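Local coordinates for GDSL-like protein (Roseburia intestinalis L1-82, PDB 6HFZ) that removes acetyl groups from complex beta-mannans, acting as a two-domain esterase of the SGNH-hydrolase clan, at residues Y18-V23 with Y208-V213; D101-E106 with T133-L138; D111-H116 with Q152-R157; F117-E122 with N233-S238. All coordinates share one frame; numbering follows the deposited sequence.

Overall arrangement
Contacts 1 and 2 lie in one part of the catalytic domain, their centres about 11 Å apart. The helix pair of contact 1 flanks the mostly parallel sheet whose strands 102-106 and 136-141 meet in contact 2, and R19 reaches the carbonyl of P135. Contacts 3 and 4 share helix 115-129, the crossover between those strands, their centres about 12 Å apart; Y121 stacks on H155 of contact 3 and touches I105 of contact 2. Contact 4 binds this helix to the linker entering the second, all-beta domain; the centres of contacts 1 and 4 are about 27 Å apart. E106, ending strand 102-106, bonds T43, close in sequence to S41 of a probable Ser-His-Asp triad.

Contact 1: Y18-V23 with Y208-V213; sequences YRLKKV and YFLDKV
L20 and K21 of helix 18-28 meet V213, L210 and F209 of helix 196-215 in a nearly perpendicular helix pair on the flank of the flavodoxin-like alpha/beta/alpha fold of SGNH hydrolases. The segment axes cross at -80° and stay 11.1 Å apart, a wide separation bridged by branched side chains. V213 and L20 both point into the gap and meet there. CG1 of V213 is anti to the backbone N (chi1 173°) and comes within 4.0 Å of CG of L20. The other branch, CG2, stays on its own helix and lies over the rim of one face of the F209 ring, a turn earlier. L20 likewise has CG anti to its backbone N (chi1 -180°), and beyond it CD2 reaches the side chains of the opposing helix. There CD2 comes to 4.1 Å from CE2 of F209, and it also touches CG1 of V213 and CD2 of L210. The L20 and F209 side chains cross obliquely. No hydrogen bond joins the two segments, so the contact rests on apolar packing. W63 of helix 55-66 touches both leucines, and L138 of the central sheet packs on F209. K21 marks the more open border. Its chain runs extended past V213, with the ammonium group beyond it in a long, weak ion pair with E216. On the way, CG of K21 lies 3.9 Å from CG1 of V213, and CE passes 3.7 Å from the V213 carbonyl oxygen.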
# COMPACT_ATOMS: atom_id res chain seq x y z
N TYR A 18 19.70 -10.94 9.52
CA TYR A 18 20.13 -12.10 8.74
C TYR A 18 19.87 -11.92 7.24
O TYR A 18 20.79 -12.07 6.42
CB TYR A 18 19.44 -13.35 9.31
CG TYR A 18 19.76 -14.61 8.55
CD1 TYR A 18 21.03 -15.16 8.58
CD2 TYR A 18 18.80 -15.24 7.78
CE1 TYR A 18 21.33 -16.33 7.90
CE2 TYR A 18 19.07 -16.39 7.08
CZ TYR A 18 20.34 -16.94 7.14
OH TYR A 18 20.59 -18.09 6.46
N ARG A 19 18.61 -11.70 6.83
CA ARG A 19 18.29 -11.67 5.41
C ARG A 19 18.96 -10.48 4.72
O ARG A 19 19.50 -10.56 3.62
CB ARG A 19 16.77 -11.56 5.20
CG ARG A 19 16.02 -12.85 5.48
CD ARG A 19 14.57 -12.73 5.05
NE ARG A 19 13.80 -13.90 5.45
CZ ARG A 19 12.58 -14.16 5.01
NH1 ARG A 19 12.00 -13.34 4.15
NH2 ARG A 19 11.94 -15.24 5.46
N LEU A 20 18.90 -9.32 5.40
CA LEU A 20 19.45 -8.12 4.80
C LEU A 20 20.98 -8.28 4.60
O LEU A 20 21.53 -7.90 3.56
CB LEU A 20 19.09 -6.96 5.74
CG LEU A 20 19.56 -5.59 5.31
CD1 LEU A 20 19.30 -5.34 3.82
CD2 LEU A 20 18.86 -4.54 6.17
N LYS A 21 21.64 -8.94 5.55
CA LYS A 21 23.08 -9.11 5.44
C LYS A 21 23.37 -10.15 4.36
O LYS A 21 24.35 -10.01 3.65
CB LYS A 21 23.69 -9.47 6.79
CG LYS A 21 23.97 -8.28 7.70
CD LYS A 21 24.26 -8.69 9.12
CE LYS A 21 24.86 -7.59 9.97
NZ LYS A 21 25.22 -8.10 11.32
N LYS A 22 22.51 -11.16 4.21
CA LYS A 22 22.68 -12.13 3.12
C LYS A 22 22.57 -11.43 1.76
O LYS A 22 23.32 -11.71 0.84
CB LYS A 22 21.66 -13.26 3.23
CG LYS A 22 22.07 -14.43 4.11
CD LYS A 22 21.20 -15.70 3.92
CE LYS A 22 20.74 -15.94 2.49
NZ LYS A 22 20.09 -17.27 2.31
N VAL A 23 21.66 -10.45 1.62
CA VAL A 23 21.53 -9.73 0.37
C VAL A 23 22.80 -8.93 0.07
O VAL A 23 23.29 -8.93 -1.07
CB VAL A 23 20.28 -8.82 0.36
CG1 VAL A 23 20.25 -7.96 -0.90
CG2 VAL A 23 19.02 -9.66 0.49
N TYR A 208 21.42 5.80 6.19
CA TYR A 208 22.15 5.77 7.45
C TYR A 208 22.13 4.35 8.05
O TYR A 208 23.16 3.77 8.45
CB TYR A 208 21.54 6.75 8.46
CG TYR A 208 22.22 6.68 9.79
CD1 TYR A 208 23.37 7.43 9.99
CD2 TYR A 208 21.77 5.89 10.83
CE1 TYR A 208 24.05 7.38 11.19
CE2 TYR A 208 22.44 5.84 12.05
CZ TYR A 208 23.60 6.58 12.21
OH TYR A 208 24.32 6.59 13.36
N PHE A 209 20.93 3.75 8.06
CA PHE A 209 20.73 2.44 8.63
C PHE A 209 21.40 1.39 7.73
O PHE A 209 22.09 0.52 8.24
CB PHE A 209 19.24 2.15 8.82
CG PHE A 209 18.93 0.75 9.29
CD1 PHE A 209 19.19 0.39 10.60
CD2 PHE A 209 18.41 -0.19 8.42
CE1 PHE A 209 18.94 -0.90 11.04
CE2 PHE A 209 18.14 -1.48 8.86
CZ PHE A 209 18.37 -1.81 10.17
N LEU A 210 21.18 1.49 6.40
CA LEU A 210 21.73 0.46 5.47
C LEU A 210 23.26 0.46 5.64
O LEU A 210 23.89 -0.57 5.73
CB LEU A 210 21.31 0.75 4.02
CG LEU A 210 19.83 0.52 3.73
CD1 LEU A 210 19.51 0.77 2.29
CD2 LEU A 210 19.43 -0.89 4.14
N ASP A 211 23.84 1.66 5.78
CA ASP A 211 25.34 1.75 5.94
C ASP A 211 25.77 1.10 7.26
O ASP A 211 26.81 0.44 7.33
CB ASP A 211 25.79 3.21 5.80
CG ASP A 211 26.07 3.61 4.36
OD1 ASP A 211 26.64 2.78 3.61
OD2 ASP A 211 25.74 4.72 3.98
N LYS A 212 25.02 1.31 8.34
CA LYS A 212 25.32 0.72 9.62
C LYS A 212 25.27 -0.81 9.52
O LYS A 212 26.13 -1.53 10.05
CB LYS A 212 24.38 1.25 10.72
CG LYS A 212 24.57 0.55 12.06
CD LYS A 212 23.49 0.81 13.06
CE LYS A 212 23.51 2.24 13.53
NZ LYS A 212 24.68 2.49 14.40
N VAL A 213 24.24 -1.32 8.83
CA VAL A 213 24.10 -2.77 8.67
C VAL A 213 25.29 -3.33 7.89
O VAL A 213 25.73 -4.46 8.20
CB VAL A 213 22.77 -3.14 7.99
CG1 VAL A 213 22.67 -4.62 7.63
CG2 VAL A 213 21.63 -2.72 8.90

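Contact 2: D101-E106 with T133-L138; sequences DFVIIE and TKPAVL
D101 meets P135 and A136 where two parallel strands come into register, its carbonyl oxygen accepting the A136 amide at 3.0 Å with the donor tilted 35° from the carbonyl plane. The D101 carboxylate is used elsewhere: OD2 takes the N34 amide, and OD1 forms a salt bridge with R26 and receives a water that also donates to the T133 carbonyl. F102 follows, its side chain lying beside that of L138 and pointing the same way, with CZ 4.1 Å from the leucine CD2. W63 meets this phenyl ring edge-to-face. V103 bonds through both its N and its O. Its N donates to A136 O at 2.8 Å, nearly along the C=O axis, and its O accepts L138 N in the carbonyl plane at 3.0 Å. The V103 side chain is on the other side of the sheet from F102, where CG2, anti to the carbonyl carbon, lies 3.9 Å from CB of P135. I104 returns to the face of F102, A136 and L138; its CG1 packs 3.9 Å from CD2 of L138. I105 donates its N to L138 O at 3.1 Å, and the ladder continues to V140, while CD1 of I105 meets CG1 of V137 at 3.8 Å. Helix 115-129 covers the V103 face, helices 18-28 and 55-66 the F102 face. Two neighbouring parallel strands joined through helix 115-129 form a beta-alpha-beta crossover, the repeating element of the flavodoxin-like sheet of SGNH hydrolases.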
# COMPACT_ATOMS: atom_id res chain seq x y z
N ASP A 101 14.36 -9.19 -3.94
CA ASP A 101 15.39 -9.62 -2.98
C ASP A 101 15.40 -8.75 -1.72
O ASP A 101 15.72 -9.21 -0.61
CB ASP A 101 16.75 -9.64 -3.67
CG ASP A 101 16.82 -10.68 -4.79
OD1 ASP A 101 16.65 -11.90 -4.48
OD2 ASP A 101 16.94 -10.27 -6.00
N PHE A 102 14.88 -7.54 -1.86
CA PHE A 102 14.78 -6.54 -0.83
C PHE A 102 13.46 -5.79 -1.06
O PHE A 102 13.17 -5.45 -2.20
CB PHE A 102 15.98 -5.58 -0.95
CG PHE A 102 15.91 -4.34 -0.08
CD1 PHE A 102 16.43 -4.35 1.20
CD2 PHE A 102 15.41 -3.15 -0.60
CE1 PHE A 102 16.38 -3.20 1.99
CE2 PHE A 102 15.39 -2.00 0.17
CZ PHE A 102 15.88 -2.03 1.47
N VAL A 103 12.66 -5.64 -0.00
CA VAL A 103 11.36 -5.00 -0.06
C VAL A 103 11.27 -3.98 1.09
O VAL A 103 11.41 -4.38 2.24
CB VAL A 103 10.21 -6.02 0.12
CG1 VAL A 103 8.85 -5.30 0.13
CG2 VAL A 103 10.26 -7.10 -0.95
N ILE A 104 11.05 -2.72 0.74
CA ILE A 104 10.58 -1.69 1.69
C ILE A 104 9.05 -1.65 1.66
O ILE A 104 8.43 -1.62 0.55
CB ILE A 104 11.18 -0.31 1.37
CG1 ILE A 104 12.57 -0.23 2.00
CG2 ILE A 104 10.24 0.83 1.85
CD1 ILE A 104 13.40 0.96 1.58
N ILE A 105 8.47 -1.68 2.86
CA ILE A 105 7.06 -1.56 3.02
C ILE A 105 6.76 -0.21 3.70
O ILE A 105 7.26 0.06 4.76
CB ILE A 105 6.49 -2.74 3.81
CG1 ILE A 105 6.66 -4.07 3.10
CG2 ILE A 105 5.03 -2.47 4.14
CD1 ILE A 105 6.25 -5.23 3.90
N GLU A 106 5.91 0.61 3.07
CA GLU A 106 5.77 2.01 3.45
C GLU A 106 4.30 2.43 3.37
O GLU A 106 3.85 2.93 2.32
CB GLU A 106 6.66 2.82 2.50
CG GLU A 106 6.80 4.30 2.80
CD GLU A 106 5.64 5.19 2.43
OE1 GLU A 106 5.01 5.75 3.39
OE2 GLU A 106 5.31 5.31 1.20
N THR A 133 10.94 -15.98 -2.72
CA THR A 133 12.30 -15.44 -2.73
C THR A 133 12.78 -15.06 -1.32
O THR A 133 13.97 -14.68 -1.18
CB THR A 133 12.46 -14.28 -3.71
OG1 THR A 133 11.76 -13.16 -3.16
CG2 THR A 133 11.95 -14.59 -5.11
N LYS A 134 11.94 -15.20 -0.28
CA LYS A 134 12.35 -14.96 1.13
C LYS A 134 13.09 -13.63 1.20
O LYS A 134 14.23 -13.55 1.69
CB LYS A 134 13.22 -16.10 1.67
CG LYS A 134 12.55 -17.47 1.67
CD LYS A 134 11.43 -17.55 2.66
CE LYS A 134 10.89 -18.94 2.91
NZ LYS A 134 9.80 -19.23 1.96
N PRO A 135 12.47 -12.54 0.73
CA PRO A 135 13.14 -11.25 0.68
C PRO A 135 13.46 -10.65 2.05
O PRO A 135 12.76 -10.88 3.00
CB PRO A 135 12.13 -10.35 -0.04
CG PRO A 135 10.81 -10.97 0.34
CD PRO A 135 11.07 -12.46 0.27
N ALA A 136 14.57 -9.90 2.12
CA ALA A 136 14.82 -8.99 3.21
C ALA A 136 13.72 -7.93 3.18
O ALA A 136 13.39 -7.42 2.10
CB ALA A 136 16.17 -8.35 3.09
N VAL A 137 13.15 -7.65 4.35
CA VAL A 137 12.07 -6.68 4.48
C VAL A 137 12.51 -5.60 5.46
O VAL A 137 13.04 -5.91 6.53
CB VAL A 137 10.78 -7.36 4.96
CG1 VAL A 137 9.65 -6.36 5.21
CG2 VAL A 137 10.31 -8.45 4.01
N LEU A 138 12.33 -4.33 5.06
CA LEU A 138 12.58 -3.17 5.91
C LEU A 138 11.29 -2.33 5.95
O LEU A 138 10.76 -1.95 4.86
CB LEU A 138 13.74 -2.38 5.32
CG LEU A 138 14.00 -1.00 5.93
CD1 LEU A 138 14.46 -1.17 7.35
CD2 LEU A 138 15.03 -0.25 5.09
O HOH W 1 15.99 -13.33 -2.10

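Contact 3: D111-H116 with Q152-R157; sequences DDSTEH and QLMHGR
A histidine-carboxylate hydrogen bond between H155 and D111 fastens helix 152-161 to the loop leading into helix 115-129. NE2 of H155 donates to OD2 of D111 at 2.8 Å, with a bent N-H...O angle of 141°. The oxygen lies near the imidazole plane, yet the ring meets it from above the carboxylate plane, the two planes being 75° apart. With CG of H155 anti to the carbonyl carbon (chi1 -65°), the ring leaves the helix beside the backbone N. OD2 of D111 also accepts from S84 OG, and ND1 of H155 is hydrogen-bonded to S108, so both ring nitrogens are engaged. Y121 stacks on the imidazole.

In the second part M154 packs on the backbone of T114 and on the S113 hydroxyl. CG of selenomethionine M154 lies 3.4 Å from T114 O; beyond it the chain bends, bringing SE to 3.7 Å from T114 O. S113, at the centre of an inverse gamma turn, brings its OG to 3.6 Å from CG of M154 and 3.9 Å from CB of L153. Toward the exposed edge, the E115 carboxylate and R157 guanidinium stay 4.9 Å apart between OE2 and NH1. T114 occupies the N-cap position, and D111, in the sequence SVND, probably corresponds to the aspartate of the GxND motif, block III of SGNH hydrolases.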
# COMPACT_ATOMS: atom_id res chain seq x y z
N ASP A 111 -2.36 3.95 5.97
CA ASP A 111 -3.12 3.22 6.98
C ASP A 111 -3.49 4.20 8.10
O ASP A 111 -2.67 5.02 8.48
CB ASP A 111 -2.32 2.08 7.62
CG ASP A 111 -2.05 0.91 6.69
OD1 ASP A 111 -2.22 1.10 5.44
OD2 ASP A 111 -1.70 -0.16 7.20
N ASP A 112 -4.72 4.10 8.62
CA ASP A 112 -5.07 4.74 9.91
C ASP A 112 -4.48 3.90 11.05
O ASP A 112 -4.17 2.71 10.85
CB ASP A 112 -6.59 4.86 10.10
CG ASP A 112 -7.28 5.78 9.10
OD1 ASP A 112 -6.68 6.81 8.73
OD2 ASP A 112 -8.43 5.46 8.71
N SER A 113 -4.23 4.52 12.22
CA SER A 113 -3.58 3.81 13.33
C SER A 113 -4.63 3.04 14.14
O SER A 113 -5.01 3.45 15.26
CB SER A 113 -2.77 4.74 14.22
OG SER A 113 -1.76 3.99 14.93
N THR A 114 -5.12 1.93 13.57
CA THR A 114 -6.26 1.23 14.11
C THR A 114 -5.97 -0.26 14.07
O THR A 114 -5.14 -0.70 13.29
CB THR A 114 -7.56 1.52 13.34
OG1 THR A 114 -7.43 1.04 12.00
CG2 THR A 114 -7.96 2.99 13.40
N GLU A 115 -6.77 -1.03 14.82
CA GLU A 115 -6.58 -2.48 14.87
C GLU A 115 -6.86 -3.13 13.52
O GLU A 115 -6.21 -4.11 13.19
CB GLU A 115 -7.45 -3.08 15.98
CG GLU A 115 -6.98 -2.63 17.34
CD GLU A 115 -6.30 -3.69 18.18
OE1 GLU A 115 -5.79 -4.70 17.60
OE2 GLU A 115 -6.30 -3.51 19.42
N HIS A 116 -7.79 -2.56 12.75
CA HIS A 116 -8.10 -2.99 11.38
C HIS A 116 -6.83 -2.98 10.52
O HIS A 116 -6.53 -3.98 9.88
CB HIS A 116 -9.20 -2.10 10.79
CG HIS A 116 -9.42 -2.34 9.34
ND1 HIS A 116 -10.09 -3.46 8.86
CD2 HIS A 116 -9.03 -1.64 8.25
CE1 HIS A 116 -10.08 -3.42 7.54
NE2 HIS A 116 -9.46 -2.31 7.15
N GLN A 152 2.53 4.20 13.06
CA GLN A 152 3.67 3.41 13.49
C GLN A 152 3.37 2.67 14.82
O GLN A 152 4.02 1.66 15.08
CB GLN A 152 4.90 4.31 13.63
CG GLN A 152 6.18 3.63 14.06
CD GLN A 152 7.31 4.64 14.13
OE1 GLN A 152 7.28 5.70 13.47
NE2 GLN A 152 8.33 4.32 14.91
N LEU A 153 2.39 3.12 15.62
CA LEU A 153 2.06 2.37 16.82
C LEU A 153 1.62 0.96 16.41
O LEU A 153 2.00 -0.03 17.02
CB LEU A 153 0.94 3.05 17.60
CG LEU A 153 0.55 2.32 18.88
CD1 LEU A 153 1.63 2.43 19.93
CD2 LEU A 153 -0.77 2.82 19.43
N MSE A 154 0.76 0.90 15.40
CA MSE A 154 0.25 -0.38 14.90
C MSE A 154 1.32 -1.13 14.14
O MSE A 154 1.56 -2.33 14.35
CB MSE A 154 -1.02 -0.26 14.03
CG MSE A 154 -2.19 0.43 14.66
SE MSE A 154 -2.89 -0.59 16.20
CE MSE A 154 -2.06 0.63 17.49
N HIS A 155 1.98 -0.44 13.21
CA HIS A 155 2.95 -1.08 12.34
C HIS A 155 4.17 -1.60 13.12
O HIS A 155 4.77 -2.65 12.77
CB HIS A 155 3.31 -0.15 11.20
CG HIS A 155 2.14 0.13 10.31
ND1 HIS A 155 2.17 1.14 9.36
CD2 HIS A 155 0.95 -0.49 10.18
CE1 HIS A 155 1.01 1.13 8.72
NE2 HIS A 155 0.26 0.12 9.16
N GLY A 156 4.57 -0.84 14.13
CA GLY A 156 5.71 -1.19 14.97
C GLY A 156 5.49 -2.46 15.78
O GLY A 156 6.46 -3.18 16.08
N ARG A 157 4.25 -2.70 16.18
CA ARG A 157 3.90 -3.94 16.90
C ARG A 157 4.15 -5.13 15.99
O ARG A 157 4.62 -6.19 16.46
CB ARG A 157 2.44 -3.95 17.36
CG ARG A 157 2.17 -2.95 18.46
CD ARG A 157 0.67 -2.80 18.72
NE ARG A 157 0.42 -2.06 19.95
CZ ARG A 157 -0.70 -1.39 20.23
NH1 ARG A 157 -1.77 -1.53 19.47
NH2 ARG A 157 -0.72 -0.55 21.26

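Contact 4: F117-E122 with N233-S238; sequences FMETYE and NTYEKS
E119 and T234 form the tight part of this contact, where OE2 of the glutamate is gripped twice by one residue. OG1 of T234 donates to it at 2.6 Å from above the carboxylate plane, and N of T234 at 2.9 Å toward the anti lone pair, with an N-H...O angle of 162°. CG of E119 is anti to the backbone N (chi1 -170°), and the extended chain beyond it takes the carboxylate to T234; its OE1 is held by H338. Next to it, T120 lays CG2 over the centre of the Y235 ring, 3.8 Å from the centroid, in a CH-pi contact. The T120 and Y235 side chains run side by side, the methyl over the ring face, whereas CG of E119 reaches the edge of the same ring, 4.0 Å from CD1.

On the other side the direct contacts are longer and a water bridges the segments. This water donates to E119 O and to N233 OD1 and accepts the amide of Y235, joining the helix backbone to the turn. N233 approaches E122 only at 4.1 Å, between OD1 and CG, and its ND2 turns away to OE2 of E236 at 2.9 Å. E122 bonds Y162 OH, and L230 N and T231 OG1 of the linker.

Helix 115-129 is thus clasped to the segment entering strand 237-241 of the second domain, where K237 pairs with S370. Q85 of helix 84-96 touches T120 and Y235, while I158 of helix 152-161 packs on M118 and E122.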
# COMPACT_ATOMS: atom_id res chain seq x y z
N PHE A 117 -6.12 -1.85 10.49
CA PHE A 117 -4.89 -1.71 9.72
C PHE A 117 -3.72 -2.51 10.31
O PHE A 117 -2.85 -2.97 9.57
CB PHE A 117 -4.61 -0.23 9.44
CG PHE A 117 -5.55 0.33 8.40
CD1 PHE A 117 -5.49 -0.09 7.07
CD2 PHE A 117 -6.52 1.28 8.74
CE1 PHE A 117 -6.40 0.38 6.14
CE2 PHE A 117 -7.40 1.78 7.79
CZ PHE A 117 -7.33 1.33 6.49
N MSE A 118 -3.69 -2.71 11.64
CA MSE A 118 -2.73 -3.63 12.21
C MSE A 118 -2.92 -5.01 11.57
O MSE A 118 -1.95 -5.69 11.21
CB MSE A 118 -2.70 -3.79 13.73
CG MSE A 118 -1.43 -4.48 14.11
SE MSE A 118 -1.12 -4.38 16.06
CE MSE A 118 -3.00 -4.50 16.62
N GLU A 119 -4.18 -5.41 11.41
CA GLU A 119 -4.51 -6.73 10.87
C GLU A 119 -4.16 -6.83 9.37
O GLU A 119 -3.55 -7.80 8.95
CB GLU A 119 -5.99 -7.04 11.14
CG GLU A 119 -6.34 -8.49 10.83
CD GLU A 119 -7.77 -8.92 11.14
OE1 GLU A 119 -8.56 -8.11 11.66
OE2 GLU A 119 -8.11 -10.06 10.83
N THR A 120 -4.52 -5.80 8.59
CA THR A 120 -4.19 -5.81 7.16
C THR A 120 -2.66 -5.78 6.97
O THR A 120 -2.12 -6.49 6.11
CB THR A 120 -4.93 -4.75 6.35
OG1 THR A 120 -4.47 -3.46 6.78
CG2 THR A 120 -6.43 -4.80 6.51
N TYR A 121 -1.95 -4.91 7.69
CA TYR A 121 -0.48 -4.86 7.59
C TYR A 121 0.17 -6.19 8.00
O TYR A 121 1.15 -6.61 7.38
CB TYR A 121 -0.00 -3.72 8.47
CG TYR A 121 1.39 -3.20 8.30
CD1 TYR A 121 1.65 -2.22 7.37
CD2 TYR A 121 2.38 -3.54 9.22
CE1 TYR A 121 2.88 -1.61 7.30
CE2 TYR A 121 3.62 -2.94 9.16
CZ TYR A 121 3.87 -1.98 8.20
OH TYR A 121 5.06 -1.30 8.15
N GLU A 122 -0.37 -6.86 9.04
CA GLU A 122 0.16 -8.16 9.42
C GLU A 122 0.02 -9.16 8.25
O GLU A 122 0.99 -9.89 7.95
CB GLU A 122 -0.48 -8.72 10.69
CG GLU A 122 0.12 -10.07 11.02
CD GLU A 122 -0.14 -10.57 12.43
OE1 GLU A 122 0.82 -11.16 13.04
OE2 GLU A 122 -1.21 -10.32 12.94
N ASN A 233 -5.52 -12.06 11.73
CA ASN A 233 -4.81 -12.28 10.50
C ASN A 233 -5.76 -12.77 9.39
O ASN A 233 -5.41 -13.64 8.62
CB ASN A 233 -3.64 -13.24 10.68
CG ASN A 233 -2.80 -13.36 9.44
OD1 ASN A 233 -2.49 -12.35 8.80
ND2 ASN A 233 -2.46 -14.60 9.09
N THR A 234 -6.95 -12.16 9.28
CA THR A 234 -7.94 -12.61 8.31
C THR A 234 -7.78 -11.96 6.93
O THR A 234 -8.69 -12.08 6.09
CB THR A 234 -9.36 -12.46 8.89
OG1 THR A 234 -9.73 -11.10 9.05
CG2 THR A 234 -9.52 -13.16 10.22
N TYR A 235 -6.68 -11.23 6.67
CA TYR A 235 -6.46 -10.57 5.36
C TYR A 235 -5.27 -11.19 4.61
O TYR A 235 -5.05 -10.83 3.46
CB TYR A 235 -6.31 -9.05 5.49
CG TYR A 235 -7.59 -8.35 5.84
CD1 TYR A 235 -7.95 -8.16 7.15
CD2 TYR A 235 -8.49 -7.91 4.86
CE1 TYR A 235 -9.13 -7.52 7.50
CE2 TYR A 235 -9.65 -7.24 5.19
CZ TYR A 235 -9.97 -7.05 6.51
OH TYR A 235 -11.14 -6.45 6.88
N GLU A 236 -4.56 -12.17 5.20
CA GLU A 236 -3.40 -12.73 4.55
C GLU A 236 -3.74 -13.35 3.19
O GLU A 236 -2.95 -13.23 2.23
CB GLU A 236 -2.65 -13.74 5.42
CG GLU A 236 -1.24 -14.04 4.90
CD GLU A 236 -0.39 -15.04 5.69
OE1 GLU A 236 0.63 -15.52 5.12
OE2 GLU A 236 -0.75 -15.33 6.85
N LYS A 237 -4.87 -14.03 3.09
CA LYS A 237 -5.40 -14.41 1.80
C LYS A 237 -6.42 -13.33 1.40
O LYS A 237 -7.46 -13.20 2.03
CB LYS A 237 -6.02 -15.81 1.86
CG LYS A 237 -6.56 -16.24 0.51
CD LYS A 237 -6.96 -17.70 0.35
CE LYS A 237 -7.38 -17.96 -1.09
NZ LYS A 237 -8.45 -18.98 -1.18
N SER A 238 -6.09 -12.54 0.39
CA SER A 238 -6.92 -11.44 -0.07
C SER A 238 -6.99 -11.51 -1.59
O SER A 238 -5.97 -11.37 -2.25
CB SER A 238 -6.40 -10.07 0.37
OG SER A 238 -6.62 -9.81 1.75
O HOH W 2 -4.29 -10.38 7.95